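Local coordinates for hypothetical protein Atu0741 (Agrobacterium tumefaciens str. C58, PDB 1ZHV) that is of unknown function but probably contains two ACT-like domains, a fold that in many relatives serves as a small-molecule-binding regulatory module, at residues G31-I36 with G101-V106. Residues are numbered along the deposited sequence; the frame is centred on the assembly and turned at random.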
loop_
_atom_site.group_PDB
_atom_site.type_symbol
_atom_site.label_atom_id
_atom_site.label_comp_id
_atom_site.label_asym_id
_atom_site.label_seq_id
_atom_site.Cartn_x
_atom_site.Cartn_y
_atom_site.Cartn_z
ATOM N N GLY A 31 6.522 3.605 13.248
ATOM C CA GLY A 31 6.117 2.222 13.102
ATOM C C GLY A 31 5.234 2.029 11.885
ATOM O O GLY A 31 4.694 2.994 11.338
ATOM N N GLY A 32 5.087 0.778 11.461
ATOM C CA GLY A 32 4.258 0.475 10.311
ATOM C C GLY A 32 4.975 0.663 8.988
ATOM O O GLY A 32 6.202 0.740 8.937
ATOM N N PHE A 33 4.197 0.735 7.915
ATOM C CA PHE A 33 4.737 0.918 6.574
ATOM C C PHE A 33 5.028 2.395 6.348
ATOM O O PHE A 33 4.187 3.247 6.625
ATOM C CB PHE A 33 3.731 0.428 5.532
ATOM C CG PHE A 33 4.183 0.613 4.111
ATOM C CD1 PHE A 33 5.086 -0.270 3.526
ATOM C CD2 PHE A 33 3.703 1.676 3.354
ATOM C CE1 PHE A 33 5.500 -0.098 2.212
ATOM C CE2 PHE A 33 4.116 1.858 2.031
ATOM C CZ PHE A 33 5.013 0.971 1.463
ATOM N N VAL A 34 6.225 2.690 5.850
ATOM C CA VAL A 34 6.636 4.064 5.577
ATOM C C VAL A 34 7.299 4.166 4.210
ATOM O O VAL A 34 8.218 3.409 3.906
ATOM C CB VAL A 34 7.648 4.562 6.630
ATOM C CG1 VAL A 34 8.084 5.989 6.314
ATOM C CG2 VAL A 34 7.035 4.475 8.014
ATOM N N SER A 35 6.831 5.092 3.381
ATOM C CA SER A 35 7.437 5.291 2.074
ATOM C C SER A 35 7.588 6.782 1.842
ATOM O O SER A 35 6.600 7.498 1.694
ATOM C CB SER A 35 6.588 4.672 0.960
ATOM O OG SER A 35 7.296 4.716 -0.269
ATOM N N ILE A 36 8.836 7.235 1.832
ATOM C CA ILE A 36 9.187 8.638 1.633
ATOM C C ILE A 36 9.841 8.767 0.259
ATOM O O ILE A 36 10.952 8.265 0.042
ATOM C CB ILE A 36 10.183 9.091 2.713
ATOM C CG1 ILE A 36 9.574 8.876 4.102
ATOM C CG2 ILE A 36 10.571 10.554 2.490
ATOM C CD1 ILE A 36 10.605 8.790 5.223
ATOM N N GLY A 101 10.445 -6.817 -2.439
ATOM C CA GLY A 101 9.271 -7.131 -3.232
ATOM C C GLY A 101 8.379 -5.940 -3.494
ATOM O O GLY A 101 8.804 -4.969 -4.115
ATOM N N ASP A 102 7.139 -6.007 -3.018
ATOM C CA ASP A 102 6.195 -4.919 -3.238
ATOM C C ASP A 102 5.134 -4.837 -2.160
ATOM O O ASP A 102 4.829 -5.818 -1.482
ATOM C CB ASP A 102 5.432 -5.106 -4.558
ATOM C CG ASP A 102 6.327 -5.466 -5.720
ATOM O OD1 ASP A 102 6.746 -4.548 -6.454
ATOM O OD2 ASP A 102 6.604 -6.670 -5.901
ATOM N N HIS A 103 4.576 -3.639 -2.030
ATOM C CA HIS A 103 3.464 -3.381 -1.132
ATOM C C HIS A 103 2.415 -2.709 -2.006
ATOM O O HIS A 103 2.745 -2.036 -2.983
ATOM C CB HIS A 103 3.858 -2.463 0.025
ATOM C CG HIS A 103 4.482 -3.186 1.178
ATOM N ND1 HIS A 103 3.832 -3.391 2.377
ATOM C CD2 HIS A 103 5.708 -3.738 1.316
ATOM C CE1 HIS A 103 4.638 -4.034 3.207
ATOM N NE2 HIS A 103 5.781 -4.257 2.587
ATOM N N LEU A 104 1.150 -2.914 -1.669
ATOM C CA LEU A 104 0.044 -2.343 -2.427
ATOM C C LEU A 104 -0.929 -1.673 -1.480
ATOM O O LEU A 104 -1.264 -2.236 -0.444
ATOM C CB LEU A 104 -0.711 -3.454 -3.178
ATOM C CG LEU A 104 -2.128 -3.093 -3.651
ATOM C CD1 LEU A 104 -2.027 -2.190 -4.859
ATOM C CD2 LEU A 104 -2.922 -4.342 -3.991
ATOM N N LEU A 105 -1.365 -0.468 -1.819
ATOM C CA LEU A 105 -2.366 0.191 -1.005
ATOM C C LEU A 105 -3.583 0.465 -1.879
ATOM O O LEU A 105 -3.462 0.747 -3.072
ATOM C CB LEU A 105 -1.841 1.508 -0.413
ATOM C CG LEU A 105 -0.723 1.384 0.627
ATOM C CD1 LEU A 105 0.619 1.594 -0.054
ATOM C CD2 LEU A 105 -0.916 2.408 1.745
ATOM N N VAL A 106 -4.757 0.329 -1.280
ATOM C CA VAL A 106 -6.012 0.609 -1.954
ATOM C C VAL A 106 -6.804 1.395 -0.927
ATOM O O VAL A 106 -6.494 1.344 0.265
ATOM C CB VAL A 106 -6.801 -0.678 -2.328
ATOM C CG1 VAL A 106 -6.013 -1.491 -3.354
ATOM C CG2 VAL A 106 -7.090 -1.504 -1.087
#
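Phe-33 reaches across to His-103 and Leu-105, and its ring carries the whole contact. With CG anti to the backbone N (chi1 178°), the side chain leaves the loop extended and spans to strand 102-107, the CA atoms of Phe-33 and His-103 being 8.9 Å apart. Beyond CB and CG, CD1 is the first atom to meet the histidine, 3.6 Å from ND1 of His-103. CE1 comes closest, lying over one face of the imidazole, displaced toward its rim, and 3.4 Å from CG of His-103. At the tip, CZ rests 3.9 Å from CB of the same histidine. The two rings thus form an offset stack, with centroids 4.6 Å apart and planes inclined at 30°. CE2, across the ring from CD1, meets CD1 of Leu-105 more loosely at 4.1 Å, obliquely and on the histidine's side of the phenyl plane. No hydrogen bond joins the segments; the backbone N of Phe-33 is hydrogen-bonded to OH of Tyr-13. The contact links the N-terminal ACT-like region to the ACT domain: Phe-33 also packs on Val-46 of strand 43-48 and Val-96 of strand 94-97, while strand 102-107 is held between strands 57-67 and 94-97, antiparallel to both.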